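Local structure of N-acylhomoserine lactone dependent regulatory protein (Burkholderia cenocepacia, 5L10) at residues G60-P63 with R64-H68; H68-K72 with F73-T77. The protein probably acts as a quorum-sensing transcription regulator of the LuxR family, this chain being its N-terminal autoinducer-binding domain without the DNA-binding part. All coordinates share one frame; numbering follows the deposited sequence.

Contact 1. Residues G60-P63 with R64-H68; sequences GNHP and REWEH
The six-membered ring of Trp-66 points its edge toward a face of the His-62 imidazole, an offset edge-to-face pair with planes at 78° and centroids 5.5 Å apart. The approach is displaced: Trp-66 CE3 lies 3.6 Å from His-62 CD2, which in turn sits in the indole plane at the Trp-66 edge. At the imidazole's own edge, NE2 of His-62 donates to OE1 of Glu-67 (2.9 Å, N-H...O angle 161°). The acceptor stays close to the ring plane, yet the imidazole nitrogen reaches the carboxylate from 43° above its plane. With CG anti to the backbone N and the chain straight beyond it, Glu-67 sends its carboxylate to the imidazole edge; its CB also lies 3.4 Å from His-62 NE2. This is the loop-to-helix junction of the autoinducer-binding domain, where strand 56-60 gives way to helix 64-72. Pro-63 holds the N-cap position, and its carbonyl O receives two weak backbone bonds, from Trp-66 N (3.2 Å) and Glu-67 N (3.4 Å). CB of Pro-63 makes an apolar contact with CB of Trp-66, 4.2 Å away. The buried His-62 side chain also touches Val-42 of strand 40-46 and, like Pro-63 and Trp-66, Met-114.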
ATOM      1  N   GLY A  60      -5.835  -6.068 -17.125  1.00 28.21           N
ATOM      2  CA  GLY A  60      -4.832  -7.084 -16.872  1.00 32.35           C
ATOM      3  C   GLY A  60      -4.444  -7.808 -18.140  1.00 33.87           C
ATOM      4  O   GLY A  60      -5.041  -7.625 -19.204  1.00 38.38           O
ATOM      5  N   ASN A  61      -3.409  -8.642 -18.005  1.00 28.21           N
ATOM      6  CA  ASN A  61      -2.967  -9.527 -19.075  1.00 28.89           C
ATOM      7  C   ASN A  61      -3.489 -10.948 -18.900  1.00 28.55           C
ATOM      8  O   ASN A  61      -2.890 -11.893 -19.422  1.00 36.08           O
ATOM      9  CB  ASN A  61      -1.438  -9.527 -19.176  1.00 29.55           C
ATOM     10  CG  ASN A  61      -0.756  -9.849 -17.860  1.00 28.95           C
ATOM     11  OD1 ASN A  61      -1.355 -10.429 -16.957  1.00 28.23           O
ATOM     12  ND2 ASN A  61       0.513  -9.471 -17.748  1.00 29.68           N
ATOM     13  N   HIS A  62      -4.589 -11.111 -18.168  1.00 29.44           N
ATOM     14  CA  HIS A  62      -5.241 -12.397 -17.981  1.00 29.43           C
ATOM     15  C   HIS A  62      -5.807 -12.905 -19.306  1.00 35.50           C
ATOM     16  O   HIS A  62      -5.933 -12.147 -20.270  1.00 38.33           O
ATOM     17  CB  HIS A  62      -6.356 -12.256 -16.949  1.00 30.19           C
ATOM     18  CG  HIS A  62      -7.331 -11.168 -17.275  1.00 36.66           C
ATOM     19  ND1 HIS A  62      -7.069  -9.839 -17.023  1.00 37.63           N
ATOM     20  CD2 HIS A  62      -8.553 -11.207 -17.856  1.00 40.57           C
ATOM     21  CE1 HIS A  62      -8.093  -9.106 -17.425  1.00 40.65           C
ATOM     22  NE2 HIS A  62      -9.008  -9.913 -17.933  1.00 44.07           N
ATOM     23  N   PRO A  63      -6.159 -14.192 -19.383  1.00 35.71           N
ATOM     24  CA  PRO A  63      -6.834 -14.695 -20.585  1.00 34.73           C
ATOM     25  C   PRO A  63      -8.164 -13.991 -20.799  1.00 37.07           C
ATOM     26  O   PRO A  63      -8.950 -13.809 -19.868  1.00 37.61           O
ATOM     27  CB  PRO A  63      -7.034 -16.184 -20.284  1.00 31.81           C
ATOM     28  CG  PRO A  63      -5.997 -16.504 -19.283  1.00 31.81           C
ATOM     29  CD  PRO A  63      -5.869 -15.282 -18.438  1.00 29.54           C
ATOM     30  N   ARG A  64      -8.409 -13.602 -22.051  1.00 32.68           N
ATOM     31  CA  ARG A  64      -9.647 -12.905 -22.373  1.00 45.99           C
ATOM     32  C   ARG A  64     -10.862 -13.783 -22.100  1.00 47.19           C
ATOM     33  O   ARG A  64     -11.895 -13.297 -21.625  1.00 49.19           O
ATOM     34  CB  ARG A  64      -9.621 -12.450 -23.831  1.00 49.92           C
ATOM     35  CG  ARG A  64     -10.504 -11.253 -24.120  1.00 63.68           C
ATOM     36  CD  ARG A  64     -10.117 -10.602 -25.439  1.00 79.56           C
ATOM     37  NE  ARG A  64      -8.672 -10.625 -25.656  1.00 89.55           N
ATOM     38  CZ  ARG A  64      -7.820  -9.734 -25.155  1.00 95.09           C
ATOM     39  NH1 ARG A  64      -8.263  -8.739 -24.396  1.00 96.97           N
ATOM     40  NH2 ARG A  64      -6.522  -9.840 -25.409  1.00 95.43           N
ATOM     41  N   GLU A  65     -10.756 -15.083 -22.384  1.00 46.01           N
ATOM     42  CA  GLU A  65     -11.896 -15.969 -22.177  1.00 47.91           C
ATOM     43  C   GLU A  65     -12.233 -16.117 -20.696  1.00 39.88           C
ATOM     44  O   GLU A  65     -13.397 -16.344 -20.348  1.00 40.01           O
ATOM     45  CB  GLU A  65     -11.625 -17.332 -22.819  1.00 58.90           C
ATOM     46  CG  GLU A  65     -12.732 -18.368 -22.626  1.00 68.98           C
ATOM     47  CD  GLU A  65     -14.005 -18.068 -23.406  1.00 74.82           C
ATOM     48  OE1 GLU A  65     -14.002 -17.146 -24.250  1.00 79.26           O
ATOM     49  OE2 GLU A  65     -15.015 -18.768 -23.171  1.00 73.14           O
ATOM     50  N   TRP A  66     -11.245 -15.969 -19.809  1.00 36.29           N
ATOM     51  CA  TRP A  66     -11.545 -16.006 -18.380  1.00 32.04           C
ATOM     52  C   TRP A  66     -12.396 -14.813 -17.968  1.00 44.86           C
ATOM     53  O   TRP A  66     -13.387 -14.968 -17.246  1.00 45.24           O
ATOM     54  CB  TRP A  66     -10.261 -16.041 -17.557  1.00 38.96           C
ATOM     55  CG  TRP A  66     -10.531 -15.968 -16.081  1.00 39.75           C
ATOM     56  CD1 TRP A  66     -10.985 -16.978 -15.278  1.00 40.52           C
ATOM     57  CD2 TRP A  66     -10.371 -14.825 -15.232  1.00 39.68           C
ATOM     58  NE1 TRP A  66     -11.114 -16.534 -13.984  1.00 40.59           N
ATOM     59  CE2 TRP A  66     -10.742 -15.217 -13.929  1.00 43.28           C
ATOM     60  CE3 TRP A  66      -9.949 -13.510 -15.447  1.00 40.53           C
ATOM     61  CZ2 TRP A  66     -10.702 -14.338 -12.846  1.00 46.18           C
ATOM     62  CZ3 TRP A  66      -9.910 -12.641 -14.370  1.00 41.80           C
ATOM     63  CH2 TRP A  66     -10.284 -13.059 -13.087  1.00 44.38           C
ATOM     64  N   GLU A  67     -12.015 -13.609 -18.405  1.00 37.76           N
ATOM     65  CA  GLU A  67     -12.824 -12.436 -18.098  1.00 39.26           C
ATOM     66  C   GLU A  67     -14.205 -12.546 -18.729  1.00 42.44           C
ATOM     67  O   GLU A  67     -15.211 -12.181 -18.107  1.00 42.31           O
ATOM     68  CB  GLU A  67     -12.123 -11.162 -18.567  1.00 38.37           C
ATOM     69  CG  GLU A  67     -12.938  -9.903 -18.299  1.00 40.95           C
ATOM     70  CD  GLU A  67     -12.317  -8.652 -18.889  1.00 46.61           C
ATOM     71  OE1 GLU A  67     -11.180  -8.729 -19.404  1.00 46.34           O
ATOM     72  OE2 GLU A  67     -12.969  -7.587 -18.831  1.00 50.33           O
ATOM     73  N   HIS A  68     -14.276 -13.059 -19.961  1.00 40.97           N
ATOM     74  CA  HIS A  68     -15.564 -13.223 -20.629  1.00 42.66           C
ATOM     75  C   HIS A  68     -16.503 -14.100 -19.812  1.00 47.66           C
ATOM     76  O   HIS A  68     -17.698 -13.803 -19.694  1.00 54.63           O
ATOM     77  CB  HIS A  68     -15.363 -13.813 -22.025  1.00 44.65           C
ATOM     78  CG  HIS A  68     -16.637 -14.221 -22.700  1.00 53.11           C
ATOM     79  ND1 HIS A  68     -17.407 -13.343 -23.433  1.00 59.58           N
ATOM     80  CD2 HIS A  68     -17.275 -15.413 -22.753  1.00 55.87           C
ATOM     81  CE1 HIS A  68     -18.463 -13.979 -23.910  1.00 63.19           C
ATOM     82  NE2 HIS A  68     -18.407 -15.236 -23.511  1.00 61.48           N
TER

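Contact 2. Residues H68-K72 with F73-T77; sequences HRYVK and FGYVT
Tyr-75 lays its CB over one face of the Tyr-70 ring, 3.7 Å from the centroid and 21° off the normal, a CH-pi contact. The Tyr-75 ring then presents its edge to that face, giving an offset edge-to-face pair with planes at 80°. Tyr-70 reaches this position because its CG is anti to the backbone N (chi1 -171°), which carries the ring toward Tyr-75 and Val-76. Farther along, Tyr-70 OH comes within 3.6 Å of Val-76 CA; the hydroxyl is hydrogen-bonded to Asp-79. Helix 64-72 ends in a Schellman motif, whose two bonds run from Tyr-75 N to Tyr-70 O (3.1 Å) and, inside it, from Gly-74 N to Val-71 O (3.1 Å). Phe-73 N to Arg-69 O (3.1 Å) is the last regular helical bond before them. Gly-74, with positive phi, is where the chain leaves helical geometry. Lys-72 runs beside Phe-73, both of them exposed, and points the same way, its CG over one ring face, 3.9 Å from the centroid. Phe-73 CE2 also stands 4.1 Å from Arg-69 CB, and lies over one face of the Arg-69 guanidinium, offset toward its rim. That guanidinium forms a salt bridge with Asp-108 of helix 103-111, while Tyr-75 meets Phe-105 of the same helix edge-to-face.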
ATOM      1  N   HIS A  68     -14.276 -13.059 -19.961  1.00 40.97           N
ATOM      2  CA  HIS A  68     -15.564 -13.223 -20.629  1.00 42.66           C
ATOM      3  C   HIS A  68     -16.503 -14.100 -19.812  1.00 47.66           C
ATOM      4  O   HIS A  68     -17.698 -13.803 -19.694  1.00 54.63           O
ATOM      5  CB  HIS A  68     -15.363 -13.813 -22.025  1.00 44.65           C
ATOM      6  CG  HIS A  68     -16.637 -14.221 -22.700  1.00 53.11           C
ATOM      7  ND1 HIS A  68     -17.407 -13.343 -23.433  1.00 59.58           N
ATOM      8  CD2 HIS A  68     -17.275 -15.413 -22.753  1.00 55.87           C
ATOM      9  CE1 HIS A  68     -18.463 -13.979 -23.910  1.00 63.19           C
ATOM     10  NE2 HIS A  68     -18.407 -15.236 -23.511  1.00 61.48           N
ATOM     11  N   ARG A  69     -15.984 -15.186 -19.237  1.00 45.25           N
ATOM     12  CA  ARG A  69     -16.815 -16.035 -18.396  1.00 45.71           C
ATOM     13  C   ARG A  69     -17.019 -15.425 -17.017  1.00 42.96           C
ATOM     14  O   ARG A  69     -18.077 -15.622 -16.408  1.00 42.66           O
ATOM     15  CB  ARG A  69     -16.196 -17.429 -18.301  1.00 46.39           C
ATOM     16  CG  ARG A  69     -16.123 -18.122 -19.653  1.00 52.05           C
ATOM     17  CD  ARG A  69     -15.007 -19.138 -19.706  1.00 58.17           C
ATOM     18  NE  ARG A  69     -15.325 -20.347 -18.958  1.00 62.45           N
ATOM     19  CZ  ARG A  69     -15.910 -21.415 -19.490  1.00 63.31           C
ATOM     20  NH1 ARG A  69     -16.243 -21.416 -20.773  1.00 59.73           N
ATOM     21  NH2 ARG A  69     -16.160 -22.481 -18.742  1.00 67.58           N
ATOM     22  N   TYR A  70     -16.033 -14.668 -16.528  1.00 45.75           N
ATOM     23  CA  TYR A  70     -16.215 -13.896 -15.304  1.00 43.96           C
ATOM     24  C   TYR A  70     -17.384 -12.925 -15.427  1.00 46.63           C
ATOM     25  O   TYR A  70     -18.059 -12.632 -14.434  1.00 48.92           O
ATOM     26  CB  TYR A  70     -14.922 -13.143 -14.973  1.00 40.01           C
ATOM     27  CG  TYR A  70     -14.916 -12.466 -13.620  1.00 39.31           C
ATOM     28  CD1 TYR A  70     -14.400 -13.109 -12.503  1.00 39.13           C
ATOM     29  CD2 TYR A  70     -15.412 -11.179 -13.464  1.00 37.47           C
ATOM     30  CE1 TYR A  70     -14.393 -12.493 -11.266  1.00 41.49           C
ATOM     31  CE2 TYR A  70     -15.408 -10.557 -12.234  1.00 40.87           C
ATOM     32  CZ  TYR A  70     -14.897 -11.217 -11.139  1.00 42.78           C
ATOM     33  OH  TYR A  70     -14.892 -10.594  -9.913  1.00 46.15           O
ATOM     34  N   VAL A  71     -17.647 -12.425 -16.632  1.00 42.23           N
ATOM     35  CA  VAL A  71     -18.721 -11.461 -16.843  1.00 41.05           C
ATOM     36  C   VAL A  71     -20.056 -12.156 -17.077  1.00 46.51           C
ATOM     37  O   VAL A  71     -21.047 -11.847 -16.410  1.00 56.73           O
ATOM     38  CB  VAL A  71     -18.365 -10.519 -18.013  1.00 40.49           C
ATOM     39  CG1 VAL A  71     -19.573  -9.696 -18.423  1.00 35.89           C
ATOM     40  CG2 VAL A  71     -17.215  -9.601 -17.624  1.00 34.34           C
ATOM     41  N   LYS A  72     -20.106 -13.106 -18.016  1.00 42.84           N
ATOM     42  CA  LYS A  72     -21.378 -13.729 -18.373  1.00 44.97           C
ATOM     43  C   LYS A  72     -21.938 -14.596 -17.253  1.00 49.92           C
ATOM     44  O   LYS A  72     -23.154 -14.810 -17.204  1.00 59.81           O
ATOM     45  CB  LYS A  72     -21.230 -14.555 -19.655  1.00 46.58           C
ATOM     46  CG  LYS A  72     -20.643 -15.942 -19.454  1.00 56.46           C
ATOM     47  CD  LYS A  72     -20.510 -16.698 -20.770  1.00 61.18           C
ATOM     48  CE  LYS A  72     -21.865 -17.075 -21.337  1.00 66.35           C
ATOM     49  NZ  LYS A  72     -21.748 -17.947 -22.543  1.00 71.67           N
ATOM     50  N   PHE A  73     -21.094 -15.091 -16.350  1.00 38.27           N
ATOM     51  CA  PHE A  73     -21.564 -15.874 -15.216  1.00 41.29           C
ATOM     52  C   PHE A  73     -21.762 -15.034 -13.960  1.00 46.19           C
ATOM     53  O   PHE A  73     -22.112 -15.592 -12.914  1.00 52.94           O
ATOM     54  CB  PHE A  73     -20.596 -17.025 -14.919  1.00 42.86           C
ATOM     55  CG  PHE A  73     -20.533 -18.061 -16.008  1.00 47.46           C
ATOM     56  CD1 PHE A  73     -21.603 -18.242 -16.871  1.00 46.77           C
ATOM     57  CD2 PHE A  73     -19.404 -18.849 -16.173  1.00 47.51           C
ATOM     58  CE1 PHE A  73     -21.548 -19.189 -17.879  1.00 48.17           C
ATOM     59  CE2 PHE A  73     -19.346 -19.799 -17.181  1.00 48.47           C
ATOM     60  CZ  PHE A  73     -20.420 -19.969 -18.033  1.00 46.78           C
ATOM     61  N   GLY A  74     -21.543 -13.724 -14.034  1.00 39.59           N
ATOM     62  CA  GLY A  74     -21.819 -12.846 -12.906  1.00 43.99           C
ATOM     63  C   GLY A  74     -20.950 -13.087 -11.692  1.00 47.82           C
ATOM     64  O   GLY A  74     -21.440 -13.022 -10.558  1.00 53.79           O
ATOM     65  N   TYR A  75     -19.658 -13.346 -11.901  1.00 44.77           N
ATOM     66  CA  TYR A  75     -18.782 -13.711 -10.794  1.00 45.23           C
ATOM     67  C   TYR A  75     -18.470 -12.546  -9.865  1.00 45.96           C
ATOM     68  O   TYR A  75     -18.010 -12.778  -8.743  1.00 49.84           O
ATOM     69  CB  TYR A  75     -17.479 -14.303 -11.329  1.00 43.04           C
ATOM     70  CG  TYR A  75     -17.621 -15.714 -11.844  1.00 45.55           C
ATOM     71  CD1 TYR A  75     -18.706 -16.501 -11.477  1.00 47.26           C
ATOM     72  CD2 TYR A  75     -16.672 -16.262 -12.695  1.00 44.19           C
ATOM     73  CE1 TYR A  75     -18.841 -17.791 -11.944  1.00 49.27           C
ATOM     74  CE2 TYR A  75     -16.799 -17.553 -13.169  1.00 45.25           C
ATOM     75  CZ  TYR A  75     -17.885 -18.313 -12.790  1.00 48.94           C
ATOM     76  OH  TYR A  75     -18.018 -19.598 -13.259  1.00 54.68           O
ATOM     77  N   VAL A  76     -18.697 -11.302 -10.298  1.00 46.70           N
ATOM     78  CA  VAL A  76     -18.451 -10.168  -9.409  1.00 48.77           C
ATOM     79  C   VAL A  76     -19.366 -10.235  -8.194  1.00 53.98           C
ATOM     80  O   VAL A  76     -19.017  -9.741  -7.113  1.00 54.39           O
ATOM     81  CB  VAL A  76     -18.614  -8.836 -10.170  1.00 43.17           C
ATOM     82  CG1 VAL A  76     -20.046  -8.664 -10.669  1.00 38.41           C
ATOM     83  CG2 VAL A  76     -18.210  -7.664  -9.286  1.00 42.41           C
ATOM     84  N   THR A  77     -20.535 -10.863  -8.339  1.00 57.10           N
ATOM     85  CA  THR A  77     -21.473 -10.960  -7.227  1.00 56.92           C
ATOM     86  C   THR A  77     -20.918 -11.830  -6.105  1.00 57.30           C
ATOM     87  O   THR A  77     -21.142 -11.550  -4.921  1.00 59.40           O
ATOM     88  CB  THR A  77     -22.806 -11.513  -7.732  1.00 60.48           C
ATOM     89  OG1 THR A  77     -23.398 -10.574  -8.637  1.00 58.95           O
ATOM     90  CG2 THR A  77     -23.767 -11.777  -6.578  1.00 69.22           C
TER

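Overall arrangement
Strand 56-60 is an outermost strand of the antiparallel sheet within this chain, and the chain leaves it through residues 60-63 into helix 64-72. Contact 1 closes this first turn, at the helix's N-terminal end. Contact 2 closes the next one, at the C-terminal end, before the chain goes on to helix 80-87. The two neither nest nor cross: they follow in series, share His-68, and have centres about 11 Å apart, on the same side of the chain's centre. Contact 1 ties the helix start to strand 40-46 and Met-114; contact 2 ties its end to helix 103-111 and, through Tyr-70 and Val-76, back to strand 56-60. Between them, the rings of Trp-66 and Tyr-70 meet along the helix.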